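Local coordinates for protein LYND (Lyngbya aestuarii, PDB 4V1T) that probably acts as a YcaO-type cyclodehydratase, using ATP and magnesium to form heterocycles from side chains of a peptide substrate, at residues N170-L182 / G193-D205. Sequence-based numbering, arbitrary orientation.
Sequences NKQALESQQTWLL and GPVFVPGKTGCWD. With ZN (zinc ion), chain K.
W180 and F196 face each other on one side of an antiparallel strand pair, their rings in an offset stack with centroids 4.2 Å apart and planes inclined by 26°. F196 CD2 sits over the middle of the indole, 3.3 Å from W180 CE2, while the F196 CB methylene rests on the five-membered ring as a CH-pi contact. The indole reaches this place because W180 CG stands between its backbone N and carbonyl carbon (chi1 56°). With an alanine in place of W180, the F196 ring would probably lose the partner stacked on one face, and a gap would be likely to open beside W204 CB, which W180 CH2 touches at the indole edge. L182 CD1 completes the cluster, meeting the edges of both F196 and W204. In the backbone, W180 and F196 form a hydrogen-bonded antiparallel pair, F196 N to W180 O being 2.7 Å, with W180 N bonded back to F196 O. Further out, N170 OD1 accepts a hydrogen bond from W204 N (2.9 Å), nearly straight at 170°, the donor standing above the carbonyl plane; this ties helix 165-176 to the first turn of helix 204-213, just after C203, whose SG binds zinc together with C206, C311 and C314. L174 CD2 packs on P198 CB, 3.8 Å away. Thus helix 165-176 and hairpin 180-184/189-196 hold the start of helix 204-213 by the zinc site, with strand 154-157 beside 180-184 in the mixed sheet and helix 250-275 against the T179, L181 and V195 side chains.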
ATOM      1  N   ASN B 170      22.735   0.082  26.797  1.00 49.30           N
ATOM      2  CA  ASN B 170      22.686  -1.042  25.879  1.00 50.77           C
ATOM      3  C   ASN B 170      23.754  -2.097  26.200  1.00 54.60           C
ATOM      4  O   ASN B 170      23.521  -3.297  26.048  1.00 46.62           O
ATOM      5  CB  ASN B 170      22.855  -0.542  24.444  1.00 50.89           C
ATOM      6  CG  ASN B 170      22.697  -1.642  23.419  1.00 45.96           C
ATOM      7  OD1 ASN B 170      21.651  -2.271  23.333  1.00 47.30           O
ATOM      8  ND2 ASN B 170      23.734  -1.877  22.634  1.00 46.55           N
ATOM      9  N   LYS B 171      24.921  -1.654  26.648  1.00 53.27           N
ATOM     10  CA  LYS B 171      26.011  -2.580  26.948  1.00 60.02           C
ATOM     11  C   LYS B 171      25.734  -3.384  28.203  1.00 54.30           C
ATOM     12  O   LYS B 171      25.998  -4.584  28.242  1.00 52.69           O
ATOM     13  CB  LYS B 171      27.329  -1.828  27.109  1.00 64.48           C
ATOM     14  CG  LYS B 171      27.971  -1.411  25.799  1.00 79.16           C
ATOM     15  CD  LYS B 171      28.291  -2.622  24.935  1.00 89.95           C
ATOM     16  CE  LYS B 171      29.665  -2.525  24.286  1.00 97.90           C
ATOM     17  NZ  LYS B 171      30.165  -3.865  23.862  1.00 95.29           N
ATOM     18  N   GLN B 172      25.225  -2.714  29.232  1.00 54.06           N
ATOM     19  CA  GLN B 172      24.871  -3.383  30.473  1.00 62.37           C
ATOM     20  C   GLN B 172      23.722  -4.346  30.249  1.00 56.80           C
ATOM     21  O   GLN B 172      23.719  -5.438  30.798  1.00 59.78           O
ATOM     22  CB  GLN B 172      24.486  -2.364  31.546  1.00 59.28           C
ATOM     23  CG  GLN B 172      25.646  -1.532  32.058  1.00 81.25           C
ATOM     24  CD  GLN B 172      25.225  -0.563  33.147  1.00 95.85           C
ATOM     25  OE1 GLN B 172      24.063  -0.166  33.223  1.00110.24           O
ATOM     26  NE2 GLN B 172      26.167  -0.181  34.000  1.00 96.49           N
ATOM     27  N   ALA B 173      22.746  -3.924  29.446  1.00 62.94           N
ATOM     28  CA  ALA B 173      21.562  -4.740  29.182  1.00 49.87           C
ATOM     29  C   ALA B 173      21.936  -6.038  28.474  1.00 51.48           C
ATOM     30  O   ALA B 173      21.377  -7.087  28.760  1.00 60.04           O
ATOM     31  CB  ALA B 173      20.555  -3.954  28.360  1.00 48.43           C
ATOM     32  N   LEU B 174      22.891  -5.962  27.554  1.00 48.08           N
ATOM     33  CA  LEU B 174      23.330  -7.145  26.826  1.00 58.12           C
ATOM     34  C   LEU B 174      24.092  -8.116  27.725  1.00 61.72           C
ATOM     35  O   LEU B 174      23.954  -9.334  27.586  1.00 58.80           O
ATOM     36  CB  LEU B 174      24.200  -6.744  25.636  1.00 56.06           C
ATOM     37  CG  LEU B 174      23.472  -6.091  24.456  1.00 47.27           C
ATOM     38  CD1 LEU B 174      24.484  -5.633  23.417  1.00 51.92           C
ATOM     39  CD2 LEU B 174      22.463  -7.030  23.823  1.00 53.57           C
ATOM     40  N   GLU B 175      24.888  -7.575  28.643  1.00 58.85           N
ATOM     41  CA  GLU B 175      25.638  -8.398  29.591  1.00 64.21           C
ATOM     42  C   GLU B 175      24.740  -8.917  30.707  1.00 61.42           C
ATOM     43  O   GLU B 175      24.878 -10.051  31.145  1.00 63.59           O
ATOM     44  CB  GLU B 175      26.803  -7.603  30.178  1.00 74.42           C
ATOM     45  CG  GLU B 175      27.860  -7.231  29.147  1.00 88.16           C
ATOM     46  CD  GLU B 175      28.916  -6.273  29.685  1.00103.94           C
ATOM     47  OE1 GLU B 175      28.743  -5.742  30.806  1.00129.15           O
ATOM     48  OE2 GLU B 175      29.920  -6.036  28.977  1.00 81.35           O
ATOM     49  N   SER B 176      23.811  -8.080  31.149  1.00 62.80           N
ATOM     50  CA  SER B 176      22.887  -8.439  32.214  1.00 65.56           C
ATOM     51  C   SER B 176      21.682  -9.232  31.698  1.00 58.08           C
ATOM     52  O   SER B 176      20.890  -9.743  32.487  1.00 55.27           O
ATOM     53  CB  SER B 176      22.411  -7.168  32.920  1.00 71.40           C
ATOM     54  OG  SER B 176      21.810  -7.466  34.161  1.00 97.33           O
ATOM     55  N   GLN B 177      21.560  -9.337  30.378  1.00 62.87           N
ATOM     56  CA  GLN B 177      20.378  -9.916  29.744  1.00 59.18           C
ATOM     57  C   GLN B 177      19.108  -9.214  30.233  1.00 55.53           C
ATOM     58  O   GLN B 177      18.079  -9.842  30.477  1.00 49.70           O
ATOM     59  CB  GLN B 177      20.317 -11.430  29.982  1.00 65.04           C
ATOM     60  CG  GLN B 177      21.065 -12.221  28.916  1.00 76.60           C
ATOM     61  CD  GLN B 177      21.354 -13.656  29.324  1.00 78.52           C
ATOM     62  OE1 GLN B 177      22.392 -14.214  28.967  1.00 97.19           O
ATOM     63  NE2 GLN B 177      20.436 -14.265  30.064  1.00 65.97           N
ATOM     64  N   GLN B 178      19.197  -7.893  30.355  1.00 46.36           N
ATOM     65  CA  GLN B 178      18.074  -7.058  30.779  1.00 51.04           C
ATOM     66  C   GLN B 178      17.257  -6.602  29.577  1.00 47.41           C
ATOM     67  O   GLN B 178      17.792  -6.033  28.628  1.00 49.83           O
ATOM     68  CB  GLN B 178      18.586  -5.843  31.566  1.00 56.93           C
ATOM     69  CG  GLN B 178      17.519  -4.838  31.983  1.00 53.78           C
ATOM     70  CD  GLN B 178      16.613  -5.352  33.078  1.00 52.31           C
ATOM     71  OE1 GLN B 178      17.074  -5.760  34.135  1.00 65.93           O
ATOM     72  NE2 GLN B 178      15.308  -5.332  32.830  1.00 51.45           N
ATOM     73  N   THR B 179      15.956  -6.853  29.622  1.00 46.48           N
ATOM     74  CA  THR B 179      15.056  -6.362  28.601  1.00 43.75           C
ATOM     75  C   THR B 179      14.662  -4.924  28.960  1.00 41.03           C
ATOM     76  O   THR B 179      14.326  -4.637  30.102  1.00 35.64           O
ATOM     77  CB  THR B 179      13.801  -7.247  28.476  1.00 42.12           C
ATOM     78  OG1 THR B 179      14.168  -8.526  27.956  1.00 42.22           O
ATOM     79  CG2 THR B 179      12.777  -6.621  27.550  1.00 39.22           C
ATOM     80  N   TRP B 180      14.707  -4.025  27.986  1.00 40.00           N
ATOM     81  CA  TRP B 180      14.399  -2.633  28.249  1.00 39.20           C
ATOM     82  C   TRP B 180      13.641  -1.988  27.098  1.00 43.34           C
ATOM     83  O   TRP B 180      13.673  -2.482  25.969  1.00 34.65           O
ATOM     84  CB  TRP B 180      15.677  -1.848  28.552  1.00 40.01           C
ATOM     85  CG  TRP B 180      16.746  -1.930  27.490  1.00 45.87           C
ATOM     86  CD1 TRP B 180      17.428  -3.047  27.102  1.00 43.80           C
ATOM     87  CD2 TRP B 180      17.285  -0.844  26.715  1.00 42.60           C
ATOM     88  NE1 TRP B 180      18.339  -2.729  26.119  1.00 40.62           N
ATOM     89  CE2 TRP B 180      18.272  -1.384  25.869  1.00 43.34           C
ATOM     90  CE3 TRP B 180      17.019   0.531  26.651  1.00 47.35           C
ATOM     91  CZ2 TRP B 180      18.993  -0.602  24.966  1.00 52.21           C
ATOM     92  CZ3 TRP B 180      17.736   1.308  25.752  1.00 48.57           C
ATOM     93  CH2 TRP B 180      18.712   0.738  24.925  1.00 50.91           C
ATOM     94  N   LEU B 181      12.964  -0.881  27.409  1.00 41.42           N
ATOM     95  CA  LEU B 181      12.141  -0.149  26.456  1.00 49.42           C
ATOM     96  C   LEU B 181      12.636   1.289  26.297  1.00 52.68           C
ATOM     97  O   LEU B 181      13.034   1.929  27.270  1.00 39.00           O
ATOM     98  CB  LEU B 181      10.679  -0.141  26.914  1.00 50.18           C
ATOM     99  CG  LEU B 181       9.737   0.865  26.240  1.00 40.84           C
ATOM    100  CD1 LEU B 181       9.531   0.526  24.783  1.00 41.93           C
ATOM    101  CD2 LEU B 181       8.398   0.908  26.949  1.00 40.92           C
ATOM    102  N   LEU B 182      12.611   1.788  25.065  1.00 37.63           N
ATOM    103  CA  LEU B 182      12.950   3.172  24.790  1.00 45.24           C
ATOM    104  C   LEU B 182      11.691   3.944  24.443  1.00 49.83           C
ATOM    105  O   LEU B 182      10.802   3.435  23.768  1.00 40.82           O
ATOM    106  CB  LEU B 182      13.953   3.282  23.642  1.00 43.26           C
ATOM    107  CG  LEU B 182      15.369   3.768  23.938  1.00 55.94           C
ATOM    108  CD1 LEU B 182      16.120   3.924  22.624  1.00 65.77           C
ATOM    109  CD2 LEU B 182      15.393   5.065  24.728  1.00 65.02           C
ATOM    110  N   GLY B 193       9.115   2.653  21.636  1.00 38.96           N
ATOM    111  CA  GLY B 193       9.786   1.406  21.325  1.00 34.05           C
ATOM    112  C   GLY B 193      11.175   1.676  20.775  1.00 33.18           C
ATOM    113  O   GLY B 193      11.562   2.834  20.591  1.00 38.41           O
ATOM    114  N   PRO B 194      11.933   0.615  20.510  1.00 36.27           N
ATOM    115  CA  PRO B 194      11.485  -0.760  20.711  1.00 41.97           C
ATOM    116  C   PRO B 194      11.663  -1.259  22.128  1.00 44.71           C
ATOM    117  O   PRO B 194      12.255  -0.576  22.972  1.00 39.68           O
ATOM    118  CB  PRO B 194      12.395  -1.538  19.776  1.00 38.21           C
ATOM    119  CG  PRO B 194      13.685  -0.808  19.872  1.00 41.72           C
ATOM    120  CD  PRO B 194      13.328   0.657  20.035  1.00 42.45           C
ATOM    121  N   VAL B 195      11.125  -2.447  22.376  1.00 50.75           N
ATOM    122  CA  VAL B 195      11.560  -3.269  23.479  1.00 41.59           C
ATOM    123  C   VAL B 195      12.769  -4.052  22.983  1.00 42.11           C
ATOM    124  O   VAL B 195      12.656  -4.836  22.041  1.00 36.03           O
ATOM    125  CB  VAL B 195      10.462  -4.243  23.957  1.00 41.74           C
ATOM    126  CG1 VAL B 195      11.037  -5.310  24.886  1.00 47.70           C
ATOM    127  CG2 VAL B 195       9.351  -3.477  24.653  1.00 36.01           C
ATOM    128  N   PHE B 196      13.916  -3.826  23.617  1.00 37.33           N
ATOM    129  CA  PHE B 196      15.131  -4.574  23.328  1.00 37.59           C
ATOM    130  C   PHE B 196      15.175  -5.840  24.175  1.00 40.58           C
ATOM    131  O   PHE B 196      15.160  -5.768  25.399  1.00 43.02           O
ATOM    132  CB  PHE B 196      16.376  -3.724  23.614  1.00 41.60           C
ATOM    133  CG  PHE B 196      16.463  -2.462  22.798  1.00 44.52           C
ATOM    134  CD1 PHE B 196      16.907  -2.497  21.492  1.00 43.87           C
ATOM    135  CD2 PHE B 196      16.099  -1.241  23.343  1.00 42.53           C
ATOM    136  CE1 PHE B 196      16.999  -1.343  20.747  1.00 39.28           C
ATOM    137  CE2 PHE B 196      16.204  -0.072  22.605  1.00 37.81           C
ATOM    138  CZ  PHE B 196      16.648  -0.123  21.305  1.00 41.31           C
ATOM    139  N   VAL B 197      15.235  -6.986  23.512  1.00 48.06           N
ATOM    140  CA  VAL B 197      15.431  -8.269  24.183  1.00 49.38           C
ATOM    141  C   VAL B 197      16.794  -8.844  23.766  1.00 45.32           C
ATOM    142  O   VAL B 197      16.927  -9.362  22.658  1.00 43.99           O
ATOM    143  CB  VAL B 197      14.315  -9.280  23.836  1.00 37.21           C
ATOM    144  CG1 VAL B 197      14.458 -10.524  24.701  1.00 44.62           C
ATOM    145  CG2 VAL B 197      12.941  -8.667  24.045  1.00 34.33           C
ATOM    146  N   PRO B 198      17.813  -8.731  24.641  1.00 52.49           N
ATOM    147  CA  PRO B 198      19.163  -9.222  24.331  1.00 56.55           C
ATOM    148  C   PRO B 198      19.187 -10.672  23.874  1.00 55.98           C
ATOM    149  O   PRO B 198      18.697 -11.537  24.588  1.00 55.09           O
ATOM    150  CB  PRO B 198      19.899  -9.072  25.660  1.00 57.71           C
ATOM    151  CG  PRO B 198      19.248  -7.909  26.301  1.00 51.76           C
ATOM    152  CD  PRO B 198      17.789  -8.001  25.920  1.00 54.44           C
ATOM    153  N   GLY B 199      19.735 -10.916  22.687  1.00 64.73           N
ATOM    154  CA  GLY B 199      19.778 -12.257  22.110  1.00 63.89           C
ATOM    155  C   GLY B 199      18.683 -12.529  21.085  1.00 55.68           C
ATOM    156  O   GLY B 199      18.848 -13.378  20.205  1.00 59.04           O
ATOM    157  N   LYS B 200      17.567 -11.816  21.196  1.00 51.21           N
ATOM    158  CA  LYS B 200      16.440 -12.004  20.279  1.00 54.25           C
ATOM    159  C   LYS B 200      16.289 -10.853  19.297  1.00 46.64           C
ATOM    160  O   LYS B 200      16.423 -11.041  18.094  1.00 65.85           O
ATOM    161  CB  LYS B 200      15.143 -12.184  21.065  1.00 62.52           C
ATOM    162  CG  LYS B 200      15.058 -13.537  21.741  1.00 77.38           C
ATOM    163  CD  LYS B 200      13.809 -13.682  22.595  1.00 77.69           C
ATOM    164  CE  LYS B 200      14.083 -14.549  23.813  1.00 63.35           C
ATOM    165  NZ  LYS B 200      14.776 -15.816  23.450  1.00 63.13           N
ATOM    166  N   THR B 201      16.002  -9.667  19.818  1.00 37.23           N
ATOM    167  CA  THR B 201      15.843  -8.481  18.978  1.00 38.14           C
ATOM    168  C   THR B 201      17.198  -7.865  18.691  1.00 41.69           C
ATOM    169  O   THR B 201      18.216  -8.295  19.239  1.00 35.94           O
ATOM    170  CB  THR B 201      14.952  -7.427  19.664  1.00 36.62           C
ATOM    171  OG1 THR B 201      15.617  -6.938  20.838  1.00 52.14           O
ATOM    172  CG2 THR B 201      13.601  -8.024  20.036  1.00 42.30           C
ATOM    173  N   GLY B 202      17.211  -6.843  17.844  1.00 42.53           N
ATOM    174  CA  GLY B 202      18.411  -6.065  17.643  1.00 41.22           C
ATOM    175  C   GLY B 202      18.718  -5.271  18.899  1.00 43.49           C
ATOM    176  O   GLY B 202      17.851  -5.085  19.741  1.00 35.60           O
ATOM    177  N   CYS B 203      19.961  -4.824  19.034  1.00 40.72           N
ATOM    178  CA  CYS B 203      20.360  -3.988  20.160  1.00 40.08           C
ATOM    179  C   CYS B 203      20.184  -2.513  19.789  1.00 47.45           C
ATOM    180  O   CYS B 203      19.739  -2.187  18.680  1.00 49.57           O
ATOM    181  CB  CYS B 203      21.806  -4.299  20.542  1.00 44.21           C
ATOM    182  SG  CYS B 203      23.048  -3.951  19.245  1.00 39.55           S
ATOM    183  N   TRP B 204      20.509  -1.616  20.714  1.00 44.39           N
ATOM    184  CA  TRP B 204      20.416  -0.191  20.431  1.00 47.21           C
ATOM    185  C   TRP B 204      21.414   0.207  19.350  1.00 47.14           C
ATOM    186  O   TRP B 204      21.175   1.145  18.592  1.00 48.39           O
ATOM    187  CB  TRP B 204      20.653   0.627  21.692  1.00 44.87           C
ATOM    188  CG  TRP B 204      20.806   2.088  21.422  1.00 46.23           C
ATOM    189  CD1 TRP B 204      19.809   3.020  21.352  1.00 43.72           C
ATOM    190  CD2 TRP B 204      22.025   2.778  21.172  1.00 42.07           C
ATOM    191  NE1 TRP B 204      20.343   4.257  21.067  1.00 44.35           N
ATOM    192  CE2 TRP B 204      21.701   4.138  20.957  1.00 52.79           C
ATOM    193  CE3 TRP B 204      23.364   2.387  21.105  1.00 55.03           C
ATOM    194  CZ2 TRP B 204      22.669   5.106  20.693  1.00 52.64           C
ATOM    195  CZ3 TRP B 204      24.328   3.352  20.842  1.00 51.03           C
ATOM    196  CH2 TRP B 204      23.972   4.696  20.637  1.00 57.93           C
ATOM    197  N   ASP B 205      22.520  -0.522  19.270  1.00 40.43           N
ATOM    198  CA  ASP B 205      23.532  -0.248  18.266  1.00 44.19           C
ATOM    199  C   ASP B 205      23.039  -0.628  16.868  1.00 52.72           C
ATOM    200  O   ASP B 205      23.386   0.038  15.881  1.00 42.53           O
ATOM    201  CB  ASP B 205      24.824  -1.001  18.595  1.00 54.47           C
ATOM    202  CG  ASP B 205      26.063  -0.218  18.236  1.00 66.05           C
ATOM    203  OD1 ASP B 205      25.977   0.677  17.376  1.00 77.91           O
ATOM    204  OD2 ASP B 205      27.123  -0.504  18.821  1.00 67.12           O
TER
HETATM  205 ZN    ZN K 776      23.276  -5.075  17.626  1.00138.08          ZN